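Protein design 2L4HC2_11 (PDB 5J2L) self-assembles as a designed homodimer of helical hairpins into a four-helix bundle whose pairing specificity is set by modular buried hydrogen-bond networks. Local coordinates at the interface of chains A and B. Numbering follows the deposited sequence. Chains: chain A/B, protein design 2L4HC2_11.

Contact 1: the interface of chains A and B. Residues chain A 50, 53-54, 56-57; chain B 25, 28-29, 32, 56, 60.
A:Ile57 pushes its side chain into the groove between the two helices of chain B, touching B:Leu60 on one of them and B:Arg29 and B:Leu32 on the other, in an apolar layer of a designed four-helix bundle where no polar pair joins the chains. It gives up 89 Å² to the partner chain, more than any other residue here. Its branches spread over different neighbours, CD1 and CG2 both bordering B:Arg29. CG1 meets B:Leu60 CD2 at 3.7 Å, the two side chains crossing at about a right angle. The terminal methyl CD1, carried outward by a nearly extended chi2 of 168°, reaches B:Leu32 CD2 at 3.8 Å and rests equally near the backbone CA of B:Arg29. The remaining methyl, CG2, faces CG2 of B:Thr25 more distantly, at 4.1 Å.

B:Leu32 is the reciprocal knob, with 68 Å² of it hidden by chain A. CG anti to the backbone N (chi1 -174°) directs the branch toward chain A, and chi2 (61°) then turns CD2 onto the backbone N of A:Arg54 at 3.7 Å; the same methyl lies 3.9 Å from A:Leu53 CB. It thus packs against main chain as well as side chains. CD1 of the same leucine faces A:Ile50 CG2, the two side chains running past each other in opposite directions. On the inner side, A:Leu53 divides its methyls: CD2 goes to B:Leu60 CD1 at 3.9 Å, while CD1 meets B:Ile56 CG2 at 4.0 Å.

The looser part of the contact is marked by which atoms touch. A:Arg54 and B:Arg29 offer backbone atoms, and B:Arg29 also its CB, rather than guanidinium groups. B:Ile28, A:Ile56 and B:Ile56 likewise touch the partner lightly. The B:Arg29 chain runs off past A:Ile57, its guanidinium beyond the methyls, while its CB stays 4.2 Å from A:Ile57 CG2.

Contact 2: the interface of chains A and B. Residues chain A 64-65, 67-68; chain B 18-19, 21-22, 67.
The guanidinium of A:Arg68 is sandwiched between side chains of chain B, on the flank of a helix-helix interface in the designed four-helix bundle. Over the centre of one face stands B:Arg22 NH1, 3.3 Å above the plane, and the two guanidinium planes are turned 62° apart, so they do not stack in parallel. The opposite face has B:Leu18 CD2 near its rim. At the edge, in plane, lies the carboxylate oxygen OD1 of B:Asp19.

That edge carries the salt bridge. Both terminal nitrogens converge on the same oxygen: A:Arg68 NH2 donates to B:Asp19 OD1 at 2.8 Å (155° at the hydrogen), nearly along the C-O axis, and NH1 reaches OD1 at 3.1 Å from the syn side. Guanidinium and carboxylate planes differ by 7°, an almost coplanar end-on grip. A bend at chi3 of A:Arg68 turns the head toward the acid. The carboxylate may offset repulsion between the two arginines; A:Glu65 OE2, 4.0 Å from A:Arg68 NE within chain A, could add to this.

Deeper in, B:Gln21 NE2 donates to the hydroxyl A:Ser64 OG at 2.5 Å, with the oxygen close to the amide plane. The bond is short but noticeably bent, and the amide nitrogen also lies close to the serine CB, so its length is no measure of strength. B:Gln21 places CG between its backbone N and carbonyl carbon and bends again at chi2, swinging the amide toward the serine. The same amide nitrogen makes a weak bond to B:Leu18 O in its own chain, which may steady the amide's orientation. This pair is likely part of the designed network that gives the dimer its specificity.

Leucines accompany the polar pairs. Chain A hides 50 Å² of B:Leu18, whose CD2 packs against A:Arg68 CA at 3.7 Å, while its CD1 approaches the serine hydroxyl. The equivalent leucines of the two chains cross at a slant, with A:Leu67 CD1 3.7 Å from B:Leu67 CD2.

Contact 1: the interface of chains A and B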
loop_
_atom_site.group_PDB
_atom_site.type_symbol
_atom_site.label_atom_id
_atom_site.label_comp_id
_atom_site.label_asym_id
_atom_site.label_seq_id
_atom_site.Cartn_x
_atom_site.Cartn_y
_atom_site.Cartn_z
ATOM N N ILE A 50 -13.804 -6.874 -7.831
ATOM C CA ILE A 50 -13.674 -6.846 -6.386
ATOM C C ILE A 50 -12.592 -7.827 -5.931
ATOM O O ILE A 50 -11.798 -7.518 -5.040
ATOM C CB ILE A 50 -15.017 -7.140 -5.695
ATOM C CG1 ILE A 50 -15.993 -5.989 -5.958
ATOM C CG2 ILE A 50 -14.811 -7.321 -4.197
ATOM C CD1 ILE A 50 -17.422 -6.281 -5.538
ATOM N N LEU A 53 -9.184 -6.309 -6.539
ATOM C CA LEU A 53 -8.887 -5.230 -5.610
ATOM C C LEU A 53 -8.588 -5.763 -4.203
ATOM O O LEU A 53 -7.717 -5.235 -3.511
ATOM C CB LEU A 53 -10.023 -4.225 -5.624
ATOM C CG LEU A 53 -10.128 -3.433 -6.932
ATOM C CD1 LEU A 53 -11.408 -2.609 -6.938
ATOM C CD2 LEU A 53 -8.898 -2.530 -7.060
ATOM N N ARG A 54 -9.294 -6.830 -3.825
ATOM C CA ARG A 54 -9.108 -7.539 -2.580
ATOM C C ARG A 54 -7.632 -7.946 -2.476
ATOM O O ARG A 54 -6.990 -7.737 -1.446
ATOM C CB ARG A 54 -10.083 -8.745 -2.535
ATOM C CG ARG A 54 -10.119 -9.574 -1.267
ATOM C CD ARG A 54 -11.157 -10.681 -1.272
ATOM N NE ARG A 54 -12.539 -10.185 -1.214
ATOM C CZ ARG A 54 -13.506 -10.296 -2.162
ATOM N NH1 ARG A 54 -13.302 -10.955 -3.287
ATOM N NH2 ARG A 54 -14.691 -9.740 -1.927
ATOM N N ILE A 56 -5.056 -6.598 -4.190
ATOM C CA ILE A 56 -4.207 -5.417 -4.055
ATOM C C ILE A 56 -4.119 -4.996 -2.605
ATOM O O ILE A 56 -3.047 -4.659 -2.117
ATOM C CB ILE A 56 -4.692 -4.194 -4.876
ATOM C CG1 ILE A 56 -4.620 -4.450 -6.378
ATOM C CG2 ILE A 56 -3.837 -2.981 -4.508
ATOM C CD1 ILE A 56 -3.218 -4.670 -6.890
ATOM N N ILE A 57 -5.243 -5.015 -1.911
ATOM C CA ILE A 57 -5.218 -4.589 -0.528
ATOM C C ILE A 57 -4.313 -5.491 0.288
ATOM O O ILE A 57 -3.512 -5.009 1.085
ATOM C CB ILE A 57 -6.639 -4.512 0.053
ATOM C CG1 ILE A 57 -7.391 -3.356 -0.617
ATOM C CG2 ILE A 57 -6.599 -4.357 1.557
ATOM C CD1 ILE A 57 -8.881 -3.342 -0.338
ATOM N N THR B 25 -5.963 2.428 4.659
ATOM C CA THR B 25 -6.121 1.220 3.860
ATOM C C THR B 25 -7.211 0.335 4.446
ATOM O O THR B 25 -8.011 -0.237 3.705
ATOM C CB THR B 25 -4.779 0.452 3.707
ATOM O OG1 THR B 25 -3.829 1.280 3.014
ATOM C CG2 THR B 25 -4.979 -0.841 2.933
ATOM N N ILE B 28 -10.451 1.534 3.364
ATOM C CA ILE B 28 -10.723 1.201 1.982
ATOM C C ILE B 28 -11.245 -0.228 1.910
ATOM O O ILE B 28 -12.192 -0.526 1.186
ATOM C CB ILE B 28 -9.492 1.396 1.094
ATOM C CG1 ILE B 28 -9.097 2.871 1.059
ATOM C CG2 ILE B 28 -9.810 0.911 -0.308
ATOM C CD1 ILE B 28 -7.711 3.121 0.485
ATOM N N ARG B 29 -10.593 -1.120 2.663
ATOM C CA ARG B 29 -10.992 -2.514 2.680
ATOM C C ARG B 29 -12.459 -2.620 3.095
ATOM O O ARG B 29 -13.238 -3.357 2.476
ATOM C CB ARG B 29 -10.120 -3.339 3.599
ATOM C CG ARG B 29 -10.409 -4.835 3.513
ATOM C CD ARG B 29 -9.684 -5.603 4.551
ATOM N NE ARG B 29 -10.167 -5.271 5.881
ATOM C CZ ARG B 29 -11.298 -5.771 6.422
ATOM N NH1 ARG B 29 -12.027 -6.630 5.744
ATOM N NH2 ARG B 29 -11.672 -5.397 7.632
ATOM N N LEU B 32 -14.796 -1.592 0.369
ATOM C CA LEU B 32 -14.844 -2.616 -0.647
ATOM C C LEU B 32 -15.833 -3.716 -0.175
ATOM O O LEU B 32 -16.602 -4.235 -0.973
ATOM C CB LEU B 32 -13.432 -3.167 -0.931
ATOM C CG LEU B 32 -13.305 -4.174 -2.090
ATOM C CD1 LEU B 32 -13.740 -3.502 -3.373
ATOM C CD2 LEU B 32 -11.853 -4.660 -2.210
ATOM N N ILE B 56 -12.548 3.289 -5.337
ATOM C CA ILE B 56 -11.658 2.401 -4.574
ATOM C C ILE B 56 -10.268 2.348 -5.195
ATOM O O ILE B 56 -9.253 2.365 -4.491
ATOM C CB ILE B 56 -12.229 0.963 -4.483
ATOM C CG1 ILE B 56 -13.507 0.941 -3.631
ATOM C CG2 ILE B 56 -11.178 -0.008 -3.934
ATOM C CD1 ILE B 56 -13.278 1.334 -2.195
ATOM N N LEU B 60 -6.734 3.457 -3.512
ATOM C CA LEU B 60 -5.619 2.524 -3.389
ATOM C C LEU B 60 -4.365 3.068 -4.075
ATOM O O LEU B 60 -3.257 2.874 -3.583
ATOM C CB LEU B 60 -6.001 1.148 -3.932
ATOM C CG LEU B 60 -7.042 0.389 -3.095
ATOM C CD1 LEU B 60 -7.454 -0.891 -3.817
ATOM C CD2 LEU B 60 -6.433 0.068 -1.721
#

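Contact 2: the interface of chains A and B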
loop_
_atom_site.group_PDB
_atom_site.type_symbol
_atom_site.label_atom_id
_atom_site.label_comp_id
_atom_site.label_asym_id
_atom_site.label_seq_id
_atom_site.Cartn_x
_atom_site.Cartn_y
_atom_site.Cartn_z
ATOM N N SER A 64 3.179 -2.835 4.018
ATOM C CA SER A 64 3.082 -2.027 5.202
ATOM C C SER A 64 3.743 -2.723 6.397
ATOM O O SER A 64 4.548 -2.114 7.100
ATOM C CB SER A 64 1.622 -1.724 5.453
ATOM O OG SER A 64 1.448 -0.957 6.598
ATOM N N GLU A 65 3.423 -4.001 6.595
ATOM C CA GLU A 65 3.999 -4.744 7.716
ATOM C C GLU A 65 5.503 -4.898 7.564
ATOM O O GLU A 65 6.231 -4.777 8.550
ATOM C CB GLU A 65 3.319 -6.089 7.874
ATOM C CG GLU A 65 1.874 -5.970 8.345
ATOM C CD GLU A 65 1.760 -5.261 9.676
ATOM O OE1 GLU A 65 2.507 -5.588 10.571
ATOM O OE2 GLU A 65 0.930 -4.385 9.794
ATOM N N LEU A 67 7.465 -2.757 6.068
ATOM C CA LEU A 67 8.077 -1.472 6.345
ATOM C C LEU A 67 8.113 -1.231 7.846
ATOM O O LEU A 67 9.065 -0.639 8.351
ATOM C CB LEU A 67 7.334 -0.335 5.629
ATOM C CG LEU A 67 7.439 -0.368 4.110
ATOM C CD1 LEU A 67 6.647 0.796 3.520
ATOM C CD2 LEU A 67 8.905 -0.349 3.717
ATOM N N ARG A 68 7.081 -1.706 8.550
ATOM C CA ARG A 68 7.013 -1.567 9.995
ATOM C C ARG A 68 8.215 -2.263 10.629
ATOM O O ARG A 68 8.848 -1.718 11.535
ATOM C CB ARG A 68 5.688 -2.104 10.518
ATOM C CG ARG A 68 5.423 -1.938 12.006
ATOM C CD ARG A 68 4.035 -2.377 12.359
ATOM N NE ARG A 68 3.039 -1.554 11.661
ATOM C CZ ARG A 68 2.631 -0.318 12.049
ATOM N NH1 ARG A 68 3.082 0.227 13.154
ATOM N NH2 ARG A 68 1.774 0.386 11.327
ATOM N N LEU B 18 3.157 5.802 8.249
ATOM C CA LEU B 18 2.833 4.407 8.025
ATOM C C LEU B 18 1.550 4.074 8.795
ATOM O O LEU B 18 0.689 3.365 8.285
ATOM C CB LEU B 18 3.988 3.483 8.461
ATOM C CG LEU B 18 3.832 1.993 8.095
ATOM C CD1 LEU B 18 3.803 1.861 6.574
ATOM C CD2 LEU B 18 4.977 1.178 8.685
ATOM N N ASP B 19 1.436 4.577 10.024
ATOM C CA ASP B 19 0.247 4.346 10.850
ATOM C C ASP B 19 -0.989 4.932 10.187
ATOM O O ASP B 19 -2.068 4.332 10.222
ATOM C CB ASP B 19 0.460 4.892 12.260
ATOM C CG ASP B 19 1.444 4.023 13.043
ATOM O OD1 ASP B 19 1.629 2.883 12.664
ATOM O OD2 ASP B 19 2.020 4.493 13.997
ATOM N N GLN B 21 -1.387 5.351 6.816
ATOM C CA GLN B 21 -1.861 4.588 5.662
ATOM C C GLN B 21 -2.434 3.257 6.098
ATOM O O GLN B 21 -3.350 2.758 5.453
ATOM C CB GLN B 21 -0.808 4.346 4.570
ATOM C CG GLN B 21 0.340 3.483 4.965
ATOM C CD GLN B 21 0.019 1.993 4.957
ATOM O OE1 GLN B 21 -0.800 1.424 4.223
ATOM N NE2 GLN B 21 0.726 1.348 5.860
ATOM N N ARG B 22 -1.937 2.690 7.200
ATOM C CA ARG B 22 -2.506 1.462 7.727
ATOM C C ARG B 22 -3.987 1.693 8.003
ATOM O O ARG B 22 -4.855 0.934 7.558
ATOM C CB ARG B 22 -1.751 1.028 8.984
ATOM C CG ARG B 22 -2.247 -0.226 9.680
ATOM C CD ARG B 22 -1.362 -0.554 10.828
ATOM N NE ARG B 22 -1.858 -1.652 11.623
ATOM C CZ ARG B 22 -1.368 -1.976 12.837
ATOM N NH1 ARG B 22 -0.382 -1.271 13.345
ATOM N NH2 ARG B 22 -1.879 -2.988 13.519
ATOM N N LEU B 67 3.087 4.722 0.421
ATOM C CA LEU B 67 4.101 3.733 0.768
ATOM C C LEU B 67 5.405 3.985 0.009
ATOM O O LEU B 67 6.476 3.822 0.576
ATOM C CB LEU B 67 3.580 2.319 0.522
ATOM C CG LEU B 67 2.496 1.862 1.496
ATOM C CD1 LEU B 67 1.925 0.531 1.039
ATOM C CD2 LEU B 67 3.100 1.739 2.881
#

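Contacts 1 and 2 have C-alpha centres about 15 Å apart along the bundle. They share no residue but use the same elements: helix 46-80 of chain A against helices 7-41 and 46-80 of chain B. Contact 1 offers apolar burial alone, whereas contact 2 adds directional polar pairing, and their hidden surfaces are similar at 285 and 274 Å². This fits the modular design named for the protein: greasy layers would supply cohesion, and polar groups that need matching partners would favour one register and pairing. Since the chains are copies, corresponding contacts are expected with their roles exchanged, though the interface departs from exact two-fold symmetry.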